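Local atomic coordinates of flagellar basal body protein (Helicobacter pylori, PDB entry 5NPY), a protein that probably builds, as the hook protein FlgE2, the flagellar hook, the part that in bacterial flagella couples the rotary motor to the filament. Residues K94-I99 and N120-A125; G194-L199 and D449-H454; R246-S251 and G327-L332; Y357-D362 and S464-A469; L508-D513 and G540-G545. One frame throughout, in Å; residues are numbered along the deposited sequence.

Interaction 1. Residues K94-I99 and N120-A125; sequences KGWFVI and NFLTRA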
# COMPACT_ATOMS: atom_id res chain seq x y z
N LYS A 94 -25.37 25.24 26.20
CA LYS A 94 -25.65 24.78 27.55
C LYS A 94 -24.65 23.70 27.96
O LYS A 94 -24.38 22.77 27.19
CB LYS A 94 -27.07 24.23 27.66
CG LYS A 94 -27.89 24.83 28.81
CD LYS A 94 -28.05 26.34 28.63
CE LYS A 94 -28.95 26.95 29.70
NZ LYS A 94 -28.84 28.44 29.67
N GLY A 95 -24.10 23.83 29.16
CA GLY A 95 -23.10 22.88 29.63
C GLY A 95 -21.91 23.50 30.34
O GLY A 95 -21.79 24.73 30.45
N TRP A 96 -21.01 22.64 30.82
CA TRP A 96 -19.95 23.04 31.73
C TRP A 96 -18.66 22.32 31.39
O TRP A 96 -18.68 21.14 31.03
CB TRP A 96 -20.30 22.73 33.18
CG TRP A 96 -21.62 23.30 33.58
CD1 TRP A 96 -22.85 22.73 33.42
CD2 TRP A 96 -21.83 24.55 34.21
NE1 TRP A 96 -23.82 23.57 33.91
CE2 TRP A 96 -23.22 24.69 34.40
CE3 TRP A 96 -20.99 25.58 34.64
CZ2 TRP A 96 -23.78 25.81 35.00
CZ3 TRP A 96 -21.54 26.69 35.23
CH2 TRP A 96 -22.92 26.79 35.41
N PHE A 97 -17.55 23.04 31.52
CA PHE A 97 -16.26 22.38 31.68
C PHE A 97 -16.27 21.60 32.98
O PHE A 97 -17.02 21.91 33.91
CB PHE A 97 -15.12 23.41 31.67
CG PHE A 97 -14.92 24.08 30.33
CD1 PHE A 97 -14.80 23.33 29.17
CD2 PHE A 97 -14.87 25.46 30.23
CE1 PHE A 97 -14.62 23.94 27.94
CE2 PHE A 97 -14.69 26.08 29.00
CZ PHE A 97 -14.57 25.32 27.86
N VAL A 98 -15.43 20.56 33.05
CA VAL A 98 -15.33 19.71 34.23
C VAL A 98 -13.91 19.77 34.75
O VAL A 98 -12.96 19.63 33.97
CB VAL A 98 -15.69 18.25 33.93
CG1 VAL A 98 -16.05 17.57 35.23
CG2 VAL A 98 -16.78 18.17 32.88
N ILE A 99 -13.77 19.96 36.06
CA ILE A 99 -12.46 20.05 36.71
C ILE A 99 -12.53 19.40 38.08
O ILE A 99 -13.60 19.12 38.62
CB ILE A 99 -11.98 21.51 36.86
CG1 ILE A 99 -12.86 22.23 37.87
CG2 ILE A 99 -11.97 22.23 35.52
CD1 ILE A 99 -12.43 23.63 38.07
N ASN A 120 -15.42 16.93 42.15
CA ASN A 120 -15.42 17.42 40.81
C ASN A 120 -16.17 18.69 40.80
O ASN A 120 -17.10 18.87 41.53
CB ASN A 120 -16.11 16.45 39.90
CG ASN A 120 -15.18 15.44 39.38
OD1 ASN A 120 -15.51 14.30 39.26
ND2 ASN A 120 -13.97 15.86 39.11
N PHE A 121 -15.74 19.60 39.98
CA PHE A 121 -16.40 20.85 39.90
C PHE A 121 -16.78 21.14 38.48
O PHE A 121 -16.32 20.53 37.58
CB PHE A 121 -15.48 21.93 40.42
CG PHE A 121 -15.01 21.70 41.81
CD1 PHE A 121 -15.91 21.57 42.82
CD2 PHE A 121 -13.69 21.58 42.09
CE1 PHE A 121 -15.51 21.33 44.09
CE2 PHE A 121 -13.27 21.34 43.36
CZ PHE A 121 -14.18 21.21 44.36
N LEU A 122 -17.65 22.09 38.32
CA LEU A 122 -18.07 22.53 37.00
C LEU A 122 -17.74 24.01 36.84
O LEU A 122 -17.83 24.77 37.81
CB LEU A 122 -19.56 22.29 36.80
CG LEU A 122 -19.89 20.82 37.04
CD1 LEU A 122 -21.06 20.71 38.00
CD2 LEU A 122 -20.16 20.11 35.73
N THR A 123 -17.36 24.42 35.64
CA THR A 123 -17.00 25.80 35.38
C THR A 123 -17.28 26.12 33.93
O THR A 123 -17.29 25.22 33.08
CB THR A 123 -15.52 26.10 35.71
OG1 THR A 123 -15.21 27.46 35.38
CG2 THR A 123 -14.60 25.21 34.93
N ARG A 124 -17.53 27.39 33.64
CA ARG A 124 -17.53 27.88 32.27
C ARG A 124 -16.31 28.74 31.97
O ARG A 124 -16.19 29.25 30.85
CB ARG A 124 -18.83 28.64 31.98
CG ARG A 124 -19.20 28.70 30.49
CD ARG A 124 -20.53 29.42 30.23
NE ARG A 124 -21.67 28.50 30.30
CZ ARG A 124 -22.24 27.95 29.24
NH1 ARG A 124 -21.81 28.21 28.02
NH2 ARG A 124 -23.27 27.13 29.41
N ALA A 125 -15.39 28.90 32.93
CA ALA A 125 -14.12 29.59 32.69
C ALA A 125 -13.17 28.67 31.92
O ALA A 125 -12.84 27.57 32.39
CB ALA A 125 -13.48 30.02 34.01
O HOH W 1 -25.03 25.92 31.47
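Phe97 and Ile99 pair with Thr123 and Phe121 as antiparallel hydrogen-bonded pairs, with Val98 and Leu122 the non-hydrogen-bonded pair between them. Ile99 and Phe121 exchange two nearly straight bonds, Phe121 N to Ile99 O at 2.6 Å and Ile99 N to Phe121 O at 3.0 Å. At the other end Thr123 N donates to Phe97 O (3.1 Å), and the return bond from Phe97 N is bent and weak. Apolar contacts follow the ladder. The Ile99 and Phe121 side chains cross at about a right angle, Ile99 CG1 3.7 Å from Phe121 CB, and Thr123 CG2 lies 3.8 Å from Phe97 CB. Beside Val98, Trp96 CB meets Leu122 CD2 at 3.7 Å, while the indole NE1 bonds to Asp513. Polar groups gather at the Arg124 end. Arg124 bends at chi3 (-88°), which turns NE; its NH2 lies beside Gly95, where a water accepts from Arg124 NH2 (3.0 Å) and Gly95 N, and it also binds the carbonyl of Gly93. Thr123 OG1 accepts from Ala125 N in an ST turn. Within the family's D1 region, backbone bonds thus fix the register, apolar groups fill both faces, and the guanidinium serves backbone carbonyl and water at the strand end.

Interaction 2. Residues G194-L199 and D449-H454; sequences GISVNL and DKSENH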
# COMPACT_ATOMS: atom_id res chain seq x y z
N GLY A 194 0.96 -3.31 2.42
CA GLY A 194 0.02 -3.71 1.39
C GLY A 194 -0.13 -2.65 0.31
O GLY A 194 -0.51 -1.51 0.60
N ILE A 195 0.20 -2.97 -0.93
CA ILE A 195 0.14 -1.98 -2.00
C ILE A 195 -1.00 -2.34 -2.95
O ILE A 195 -1.33 -3.51 -3.18
CB ILE A 195 1.46 -1.83 -2.79
CG1 ILE A 195 1.83 -3.13 -3.49
CG2 ILE A 195 2.56 -1.28 -1.88
CD1 ILE A 195 2.99 -3.01 -4.47
N SER A 196 -1.62 -1.30 -3.49
CA SER A 196 -2.52 -1.42 -4.62
C SER A 196 -1.79 -0.83 -5.82
O SER A 196 -1.36 0.32 -5.77
CB SER A 196 -3.86 -0.72 -4.36
OG SER A 196 -3.73 0.51 -3.65
N VAL A 197 -1.62 -1.65 -6.85
CA VAL A 197 -0.93 -1.28 -8.08
C VAL A 197 -1.75 -1.79 -9.26
O VAL A 197 -2.32 -2.89 -9.21
CB VAL A 197 0.51 -1.86 -8.13
CG1 VAL A 197 0.52 -3.40 -7.98
CG2 VAL A 197 1.20 -1.47 -9.38
N ASN A 198 -1.84 -1.00 -10.30
CA ASN A 198 -2.41 -1.47 -11.54
C ASN A 198 -1.25 -1.80 -12.46
O ASN A 198 -0.28 -1.05 -12.53
CB ASN A 198 -3.33 -0.42 -12.16
CG ASN A 198 -3.97 -0.92 -13.42
OD1 ASN A 198 -4.94 -1.68 -13.35
ND2 ASN A 198 -3.48 -0.47 -14.57
N LEU A 199 -1.34 -2.94 -13.14
CA LEU A 199 -0.27 -3.39 -14.03
C LEU A 199 -0.83 -3.45 -15.44
O LEU A 199 -1.65 -4.30 -15.75
CB LEU A 199 0.28 -4.75 -13.60
CG LEU A 199 0.97 -4.87 -12.21
CD1 LEU A 199 1.34 -6.31 -11.93
CD2 LEU A 199 2.20 -4.01 -12.07
N ASP A 449 -1.51 -7.15 -3.33
CA ASP A 449 -2.78 -7.33 -4.00
C ASP A 449 -3.84 -6.33 -3.61
O ASP A 449 -4.87 -6.27 -4.28
CB ASP A 449 -3.33 -8.75 -3.78
CG ASP A 449 -3.66 -9.04 -2.33
OD1 ASP A 449 -4.65 -9.76 -2.09
OD2 ASP A 449 -2.91 -8.56 -1.44
N LYS A 450 -3.63 -5.56 -2.54
CA LYS A 450 -4.52 -4.48 -2.14
C LYS A 450 -3.86 -3.73 -0.99
O LYS A 450 -2.98 -4.26 -0.30
CB LYS A 450 -5.90 -4.99 -1.70
CG LYS A 450 -5.87 -5.71 -0.32
CD LYS A 450 -7.27 -6.28 0.02
CE LYS A 450 -7.29 -6.98 1.37
NZ LYS A 450 -6.54 -8.27 1.34
N SER A 451 -4.34 -2.50 -0.79
CA SER A 451 -4.04 -1.63 0.33
C SER A 451 -5.34 -1.38 1.09
O SER A 451 -6.36 -2.04 0.84
CB SER A 451 -3.43 -0.31 -0.16
OG SER A 451 -4.36 0.37 -0.99
N GLU A 452 -5.32 -0.39 1.99
CA GLU A 452 -6.52 -0.06 2.76
C GLU A 452 -7.70 0.32 1.87
O GLU A 452 -8.84 -0.10 2.12
CB GLU A 452 -6.22 1.09 3.73
CG GLU A 452 -7.34 1.37 4.73
CD GLU A 452 -7.00 2.51 5.67
OE1 GLU A 452 -7.91 3.31 6.00
OE2 GLU A 452 -5.83 2.61 6.07
N ASN A 453 -7.47 1.12 0.83
CA ASN A 453 -8.60 1.68 0.10
C ASN A 453 -8.69 1.30 -1.37
O ASN A 453 -9.68 1.65 -2.01
CB ASN A 453 -8.59 3.21 0.23
CG ASN A 453 -8.46 3.66 1.67
OD1 ASN A 453 -9.36 3.43 2.47
ND2 ASN A 453 -7.35 4.30 2.00
N HIS A 454 -7.71 0.58 -1.92
CA HIS A 454 -7.74 0.17 -3.32
C HIS A 454 -7.21 -1.26 -3.44
O HIS A 454 -6.44 -1.72 -2.59
CB HIS A 454 -6.91 1.11 -4.23
CG HIS A 454 -7.24 2.56 -4.05
ND1 HIS A 454 -8.13 3.22 -4.86
CD2 HIS A 454 -6.83 3.46 -3.12
CE1 HIS A 454 -8.24 4.47 -4.46
NE2 HIS A 454 -7.47 4.64 -3.41
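Ser196 OG and Ser451 OG meet at 2.7 Å, a hydroxyl-to-hydroxyl hydrogen bond in which either could donate; the position of Ser451 OG is less certain than most. Ser196 CB points toward the loop 449-454, and its OG sits between the backbone N and the carbonyl carbon (chi1 38°). The same OG lies 3.3 Å from His454 CB, and Ser196 CB packs at 3.3 Å against His454 O, so the serine fits against the start of the histidine side chain, the imidazole lying farther off. On the other flank Ser451 CB rests 3.2 Å from Gly194 O. Gly194 itself is pressed against the loop backbone, its C 3.3 Å from Lys450 O.

The loop's own turn positions this first shell. Ser451 N donates to His454 O at 2.9 Å, which brings the two residues that touch Ser196 side by side. Farther out, Ser196 OG also bonds to the carbonyl of Glu468, and Glu452 N is held by Ser470 OG, so that serine and loop are both tied to strand 465-471.

Strand 192-198 runs between strands 442-447 and 465-471 in a mixed four-stranded sheet. The segment 449-454 comes just after strand 442-447 and lies across Gly194 and Ser196. The side chain of Ile195 points from the loop to strand 346-364, where it packs on Thr359 and Val361, while Ser196 points to the loop.

Interaction 3. Residues R246-S251 and G327-L332; sequences RKLNVS and GIADKL
Leu248 and Ile328 join a strand to a short helix that packs across it: strand 247-252 lies inside a five-stranded mixed sheet, and helix 327-332 follows the neighbouring strand 320-325 directly. The two segment axes run almost perpendicular, at 84°, and approach to 7.7 Å, the spacing of side-chain packing, with no direct hydrogen bond between the segments.

Leu248 carries the apolar part through one branch. Its CD2 touches the helix in the notch between two successive residues, 4.2 Å from Ile328 CB and 4.0 Å from Ala329 CB, and it also lies 3.9 Å from Ala329 N. Ile328 and Ala329 both direct their CB atoms toward the strand, giving the methyl a seat of two side-chain bases. Ile328 CD1 reaches onward to Arg246 O at 4.2 Å. Phe276 of strand 275-276 touches both Leu248 and Ile328, and Ala329 leans on Leu324, so the apolar contact continues onto strands 275-276 and 320-325. Arg246 CB points away from the helix; its guanidinium forms a salt bridge with Asp384 and bonds to the carbonyl of Tyr266.

The polar link between the segments goes through water at the helix start. In the first turn, where Gly327 O accepts from Lys331 N, the backbone N of Ile328 donates to a water at 2.9 Å, and that water donates in turn to Lys247 O, at a short 2.5 Å whose exact length is doubtful.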
# COMPACT_ATOMS: atom_id res chain seq x y z
N ARG A 246 -2.69 -15.09 -35.14
CA ARG A 246 -2.41 -16.39 -34.55
C ARG A 246 -1.65 -17.35 -35.47
O ARG A 246 -1.03 -18.29 -34.97
CB ARG A 246 -3.73 -17.06 -34.12
CG ARG A 246 -4.62 -16.15 -33.22
CD ARG A 246 -5.88 -16.86 -32.74
NE ARG A 246 -6.57 -16.07 -31.72
CZ ARG A 246 -6.35 -16.24 -30.43
NH1 ARG A 246 -5.44 -17.16 -30.04
NH2 ARG A 246 -7.01 -15.49 -29.55
N LYS A 247 -1.67 -17.14 -36.79
CA LYS A 247 -1.20 -18.14 -37.74
C LYS A 247 0.29 -17.97 -38.03
O LYS A 247 0.76 -16.87 -38.31
CB LYS A 247 -1.99 -18.06 -39.05
CG LYS A 247 -3.46 -18.41 -38.94
CD LYS A 247 -3.67 -19.87 -38.57
CE LYS A 247 -5.14 -20.27 -38.64
NZ LYS A 247 -5.63 -20.90 -37.38
N LEU A 248 1.01 -19.09 -37.97
CA LEU A 248 2.40 -19.19 -38.40
C LEU A 248 2.48 -20.27 -39.46
O LEU A 248 2.21 -21.44 -39.16
CB LEU A 248 3.32 -19.55 -37.24
CG LEU A 248 4.03 -18.48 -36.41
CD1 LEU A 248 4.81 -19.17 -35.30
CD2 LEU A 248 4.98 -17.68 -37.24
N ASN A 249 2.85 -19.89 -40.69
CA ASN A 249 3.02 -20.84 -41.78
C ASN A 249 4.50 -21.18 -41.92
O ASN A 249 5.33 -20.28 -42.12
CB ASN A 249 2.49 -20.28 -43.09
CG ASN A 249 1.20 -19.52 -42.91
OD1 ASN A 249 1.21 -18.32 -42.63
ND2 ASN A 249 0.08 -20.21 -43.07
N VAL A 250 4.83 -22.46 -41.81
CA VAL A 250 6.20 -22.94 -41.93
C VAL A 250 6.23 -24.01 -43.00
O VAL A 250 5.32 -24.85 -43.08
CB VAL A 250 6.72 -23.46 -40.57
CG1 VAL A 250 5.71 -24.41 -39.96
CG2 VAL A 250 8.09 -24.12 -40.73
N SER A 251 7.27 -23.97 -43.84
CA SER A 251 7.45 -24.94 -44.91
C SER A 251 8.89 -25.45 -44.90
O SER A 251 9.81 -24.74 -44.49
CB SER A 251 7.15 -24.33 -46.30
OG SER A 251 5.98 -23.54 -46.29
N GLY A 327 2.13 -13.06 -38.93
CA GLY A 327 2.28 -11.91 -38.08
C GLY A 327 3.35 -12.00 -37.02
O GLY A 327 4.06 -11.08 -36.78
N ILE A 328 3.46 -13.14 -36.38
CA ILE A 328 4.43 -13.35 -35.34
C ILE A 328 5.84 -13.36 -35.88
O ILE A 328 6.72 -12.89 -35.25
CB ILE A 328 4.13 -14.61 -34.55
CG1 ILE A 328 2.83 -14.44 -33.82
CG2 ILE A 328 5.24 -14.87 -33.58
CD1 ILE A 328 2.01 -15.68 -33.73
N ALA A 329 5.99 -13.90 -37.06
CA ALA A 329 7.24 -13.93 -37.75
C ALA A 329 7.65 -12.54 -38.17
O ALA A 329 8.76 -12.15 -37.96
CB ALA A 329 7.14 -14.83 -38.93
N ASP A 330 6.73 -11.79 -38.74
CA ASP A 330 6.98 -10.44 -39.16
C ASP A 330 7.46 -9.63 -37.97
O ASP A 330 8.42 -8.96 -38.05
CB ASP A 330 5.72 -9.74 -39.72
CG ASP A 330 5.23 -10.28 -41.06
OD1 ASP A 330 5.94 -10.99 -41.77
OD2 ASP A 330 4.09 -9.99 -41.42
N LYS A 331 6.76 -9.71 -36.87
CA LYS A 331 7.08 -9.00 -35.66
C LYS A 331 8.43 -9.30 -35.06
O LYS A 331 9.06 -8.44 -34.57
CB LYS A 331 6.04 -9.31 -34.62
CG LYS A 331 4.74 -8.62 -34.82
CD LYS A 331 4.90 -7.17 -34.60
CE LYS A 331 3.63 -6.46 -34.98
NZ LYS A 331 3.99 -5.17 -35.56
N LEU A 332 8.84 -10.53 -35.13
CA LEU A 332 10.08 -10.97 -34.60
C LEU A 332 11.23 -10.88 -35.58
O LEU A 332 12.33 -11.11 -35.20
CB LEU A 332 9.95 -12.41 -34.18
CG LEU A 332 9.09 -12.63 -32.96
CD1 LEU A 332 8.56 -14.04 -32.87
CD2 LEU A 332 9.79 -12.20 -31.70
O HOH W 2 1.44 -15.14 -36.66

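Interaction 4. Residues Y357-D362 and S464-A469; sequences YSTEVD and SKLLEA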
# COMPACT_ATOMS: atom_id res chain seq x y z
N TYR A 357 7.24 -3.42 -15.02
CA TYR A 357 6.88 -2.29 -14.15
C TYR A 357 7.72 -2.38 -12.88
O TYR A 357 8.39 -3.39 -12.63
CB TYR A 357 5.38 -2.26 -13.83
CG TYR A 357 4.92 -0.91 -13.27
CD1 TYR A 357 5.24 0.27 -13.94
CD2 TYR A 357 4.21 -0.82 -12.08
CE1 TYR A 357 4.84 1.51 -13.45
CE2 TYR A 357 3.80 0.41 -11.56
CZ TYR A 357 4.13 1.58 -12.27
OH TYR A 357 3.76 2.82 -11.82
N SER A 358 7.70 -1.30 -12.10
CA SER A 358 8.43 -1.24 -10.84
C SER A 358 7.71 -0.29 -9.89
O SER A 358 7.13 0.71 -10.32
CB SER A 358 9.88 -0.78 -11.03
OG SER A 358 9.90 0.49 -11.63
N THR A 359 7.69 -0.65 -8.61
CA THR A 359 7.06 0.17 -7.58
C THR A 359 8.05 0.30 -6.43
O THR A 359 9.06 -0.40 -6.39
CB THR A 359 5.75 -0.45 -7.07
OG1 THR A 359 6.03 -1.67 -6.36
CG2 THR A 359 4.79 -0.71 -8.27
N GLU A 360 7.75 1.20 -5.51
CA GLU A 360 8.68 1.52 -4.43
C GLU A 360 7.89 2.19 -3.31
O GLU A 360 7.10 3.09 -3.58
CB GLU A 360 9.81 2.41 -4.95
CG GLU A 360 10.89 2.78 -3.94
CD GLU A 360 11.86 3.84 -4.49
OE1 GLU A 360 12.82 3.47 -5.21
OE2 GLU A 360 11.67 5.05 -4.20
N VAL A 361 8.08 1.71 -2.09
CA VAL A 361 7.37 2.16 -0.90
C VAL A 361 8.40 2.59 0.15
O VAL A 361 9.42 1.91 0.34
CB VAL A 361 6.47 1.04 -0.33
CG1 VAL A 361 5.78 1.46 0.95
CG2 VAL A 361 5.43 0.59 -1.39
N ASP A 362 8.14 3.71 0.82
CA ASP A 362 8.98 4.13 1.92
C ASP A 362 8.68 3.27 3.14
O ASP A 362 7.52 3.19 3.57
CB ASP A 362 8.76 5.61 2.26
CG ASP A 362 9.16 6.55 1.13
OD1 ASP A 362 8.57 7.66 1.04
OD2 ASP A 362 10.06 6.20 0.34
N SER A 464 0.05 1.62 -16.04
CA SER A 464 0.69 1.03 -14.86
C SER A 464 0.92 2.12 -13.82
O SER A 464 1.37 3.22 -14.14
CB SER A 464 2.00 0.35 -15.23
OG SER A 464 1.77 -0.71 -16.14
N LYS A 465 0.55 1.83 -12.57
CA LYS A 465 0.46 2.89 -11.58
C LYS A 465 0.42 2.28 -10.19
O LYS A 465 -0.29 1.30 -9.98
CB LYS A 465 -0.81 3.75 -11.79
CG LYS A 465 -0.89 5.02 -10.98
CD LYS A 465 -2.24 5.77 -11.23
CE LYS A 465 -2.65 5.80 -12.71
NZ LYS A 465 -1.89 6.83 -13.54
N LEU A 466 1.11 2.92 -9.25
CA LEU A 466 0.92 2.61 -7.84
C LEU A 466 -0.23 3.45 -7.27
O LEU A 466 -0.15 4.68 -7.22
CB LEU A 466 2.20 2.82 -7.05
CG LEU A 466 1.99 2.54 -5.56
CD1 LEU A 466 1.95 1.01 -5.31
CD2 LEU A 466 3.13 3.16 -4.78
N LEU A 467 -1.29 2.77 -6.86
CA LEU A 467 -2.50 3.42 -6.36
C LEU A 467 -2.35 3.88 -4.92
O LEU A 467 -2.63 5.04 -4.60
CB LEU A 467 -3.68 2.46 -6.45
CG LEU A 467 -3.75 1.77 -7.81
CD1 LEU A 467 -5.02 0.95 -7.84
CD2 LEU A 467 -3.79 2.86 -8.92
N GLU A 468 -1.92 2.98 -4.03
CA GLU A 468 -1.83 3.28 -2.61
C GLU A 468 -0.86 2.32 -1.94
O GLU A 468 -0.79 1.15 -2.32
CB GLU A 468 -3.20 3.18 -1.94
CG GLU A 468 -3.25 3.60 -0.48
CD GLU A 468 -4.63 3.39 0.12
OE1 GLU A 468 -5.21 2.32 -0.14
OE2 GLU A 468 -5.13 4.29 0.84
N ALA A 469 -0.09 2.82 -0.96
CA ALA A 469 0.75 1.99 -0.10
C ALA A 469 0.31 2.17 1.34
O ALA A 469 0.39 3.27 1.89
CB ALA A 469 2.24 2.33 -0.25
O HOH W 3 2.59 5.41 -9.80
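Tyr357 holds CG anti to its backbone N (chi1 -164°), and chi2 of 51° turns the ring so that one face receives Ser464. Ser464 CB stands 3.5 Å from the ring centroid and only 14° off the ring normal, a CH-pi contact over the middle of the face. Ser464 OG, anti to its own carbonyl carbon, is bonded to Asn200 N.

The phenol end meets Lys465 and Leu466. Tyr357 OH lies 3.3 Å from Lys465 CA, and Leu466 N is at the ring edge. A water accepts from Leu466 N at 2.9 Å and keeps a long, weak contact with Tyr357 OH, bridging loosely where the two backbones are too far apart to pair directly.

Farther on, aliphatic groups carry the contact. Both methyl branches of Val361 straddle Ala469: CG1 and CG2 each lie 3.8 Å from Ala469 CB. Between these ends Leu466 sends CD2 to within 4.1 Å of Glu360 O, while its CD1 stands near Thr359. The hydroxyl of Thr359 is taken by Tyr377.

The segments are strands of different sheets, 33° apart in direction and 7.8 Å at closest approach. Strand 465-471 is an outer strand of its four-stranded sheet, beside strand 192-198, where Leu467 and Glu468 both face Ser196 in a classic beta bulge. Strand 346-364 pairs instead with strand 370-381, and its Thr359 and Val361 also cover Ile195, so the two sheets face one another through their side chains.

Interaction 5. Residues L508-D513 and G540-G545; sequences LAFTND and GNPILG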
# COMPACT_ATOMS: atom_id res chain seq x y z
N LEU A 508 -20.16 18.62 30.32
CA LEU A 508 -21.31 18.00 30.96
C LEU A 508 -22.44 19.02 31.05
O LEU A 508 -22.20 20.20 31.29
CB LEU A 508 -20.98 17.46 32.36
CG LEU A 508 -19.92 16.36 32.42
CD1 LEU A 508 -19.42 16.19 33.83
CD2 LEU A 508 -20.48 15.04 31.89
N ALA A 509 -23.67 18.55 30.85
CA ALA A 509 -24.86 19.37 30.92
C ALA A 509 -25.81 18.82 31.96
O ALA A 509 -25.64 17.71 32.48
CB ALA A 509 -25.55 19.47 29.55
N PHE A 510 -26.84 19.61 32.27
CA PHE A 510 -27.85 19.23 33.24
C PHE A 510 -29.19 19.76 32.76
O PHE A 510 -29.26 20.78 32.07
CB PHE A 510 -27.55 19.79 34.62
CG PHE A 510 -26.20 19.43 35.15
CD1 PHE A 510 -25.08 20.17 34.82
CD2 PHE A 510 -26.05 18.34 36.00
CE1 PHE A 510 -23.84 19.83 35.31
CE2 PHE A 510 -24.81 18.00 36.50
CZ PHE A 510 -23.70 18.74 36.15
N THR A 511 -30.26 19.07 33.15
CA THR A 511 -31.59 19.56 32.84
C THR A 511 -32.02 20.70 33.76
O THR A 511 -33.04 21.35 33.48
CB THR A 511 -32.62 18.43 32.92
OG1 THR A 511 -32.61 17.86 34.24
CG2 THR A 511 -32.30 17.34 31.88
N ASN A 512 -31.27 20.97 34.83
CA ASN A 512 -31.59 22.10 35.71
C ASN A 512 -30.28 22.65 36.30
O ASN A 512 -29.87 22.24 37.39
CB ASN A 512 -32.56 21.70 36.80
CG ASN A 512 -32.97 22.87 37.65
OD1 ASN A 512 -33.12 23.98 37.13
ND2 ASN A 512 -33.11 22.67 38.96
N ASP A 513 -29.67 23.61 35.60
CA ASP A 513 -28.45 24.23 36.10
C ASP A 513 -28.69 25.00 37.40
O ASP A 513 -27.76 25.17 38.19
CB ASP A 513 -27.85 25.18 35.05
CG ASP A 513 -27.18 24.45 33.92
OD1 ASP A 513 -27.26 24.94 32.78
OD2 ASP A 513 -26.57 23.38 34.17
N GLY A 540 -30.39 17.26 38.49
CA GLY A 540 -30.43 16.07 37.68
C GLY A 540 -29.04 15.48 37.56
O GLY A 540 -28.05 16.11 37.97
N ASN A 541 -28.94 14.26 37.02
CA ASN A 541 -27.64 13.64 36.81
C ASN A 541 -26.91 14.30 35.64
O ASN A 541 -27.55 14.86 34.74
CB ASN A 541 -27.80 12.15 36.55
CG ASN A 541 -28.16 11.38 37.79
OD1 ASN A 541 -27.77 11.76 38.89
ND2 ASN A 541 -28.92 10.30 37.62
N PRO A 542 -25.58 14.24 35.63
CA PRO A 542 -24.83 14.94 34.58
C PRO A 542 -25.02 14.23 33.25
O PRO A 542 -25.01 13.00 33.17
CB PRO A 542 -23.38 14.86 35.06
CG PRO A 542 -23.34 13.61 35.87
CD PRO A 542 -24.68 13.53 36.55
N ILE A 543 -25.22 15.03 32.21
CA ILE A 543 -25.45 14.51 30.87
C ILE A 543 -24.15 14.66 30.08
O ILE A 543 -23.65 15.78 29.89
CB ILE A 543 -26.61 15.25 30.18
CG1 ILE A 543 -27.82 15.31 31.11
CG2 ILE A 543 -26.96 14.59 28.86
CD1 ILE A 543 -28.82 16.40 30.74
N LEU A 544 -23.59 13.53 29.64
CA LEU A 544 -22.37 13.53 28.84
C LEU A 544 -22.55 14.45 27.65
O LEU A 544 -23.58 14.41 26.96
CB LEU A 544 -22.06 12.11 28.37
CG LEU A 544 -20.60 11.70 28.12
CD1 LEU A 544 -19.83 11.72 29.42
CD2 LEU A 544 -20.55 10.32 27.50
N GLY A 545 -21.55 15.30 27.41
CA GLY A 545 -21.73 16.43 26.51
C GLY A 545 -21.92 16.07 25.06
O GLY A 545 -22.42 16.89 24.28
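Pro542 and Ile543 supply the bumps that fit around Phe510 and Ala509. Phe510 presents the CD2 and CE2 side of its ring to the proline, with CE2 3.7 Å from Pro542 CB, the two side chains crossing obliquely; CD2 at the ring edge meets Gly540 O in the plane of the ring at 3.6 Å. The opposing chain thus wraps this side of the ring from Gly540 to Pro542. Ile543 places CG1 anti to its carbonyl carbon (chi1 -49°), and CD1 runs over the backbone of Ala509 to meet Thr511 CG2 at 3.8 Å, the two side chains crossing at about a right angle. Gly540, at positive phi, brings its CA to 4.4 Å from Thr511 OG1. On the Leu508 and Leu544 face, Leu508 CD2 lies between Leu544 CD1 (4.2 Å) and Pro542 CB (4.3 Å), and Ile109 of strand 107-109 touches all three residues.

A short antiparallel ladder underlies this packing. Ala509 N donates to Ile543 O at 2.9 Å, and Ile543 N returns the bond to Ala509 O at 2.7 Å. Two straight bonds around one hydrogen-bonded pair therefore set the register, and beyond them the contact rests on apolar shape: Ala509 CB packs beside Ile543 CB, Ile543, Thr511, Phe510 and Pro542 pack beyond one end, and the leucines meet on one face.

Interactions 1 and 5 lie together at one end of the elongated chain, centres 11 Å apart, and share a network of strands: Trp96 O and Leu508 N form a probable hydrogen bond that joins the two ladders, Trp96 touches Phe510, and Val98 packs on Leu508. Both are backbone ladders, interaction 1 mostly buried, interaction 5 less so. Interactions 2 and 4 meet near the middle of the chain, 9 Å between centres, through neighbouring strands 192-198 and 465-471; one joins a loop to the sheet by hydroxyls, the other packs two sheets by side chains. Interaction 3, about 85 Å from interactions 1 and 5 between centres, is a partly buried strand-helix seam, apolar with one water bridge.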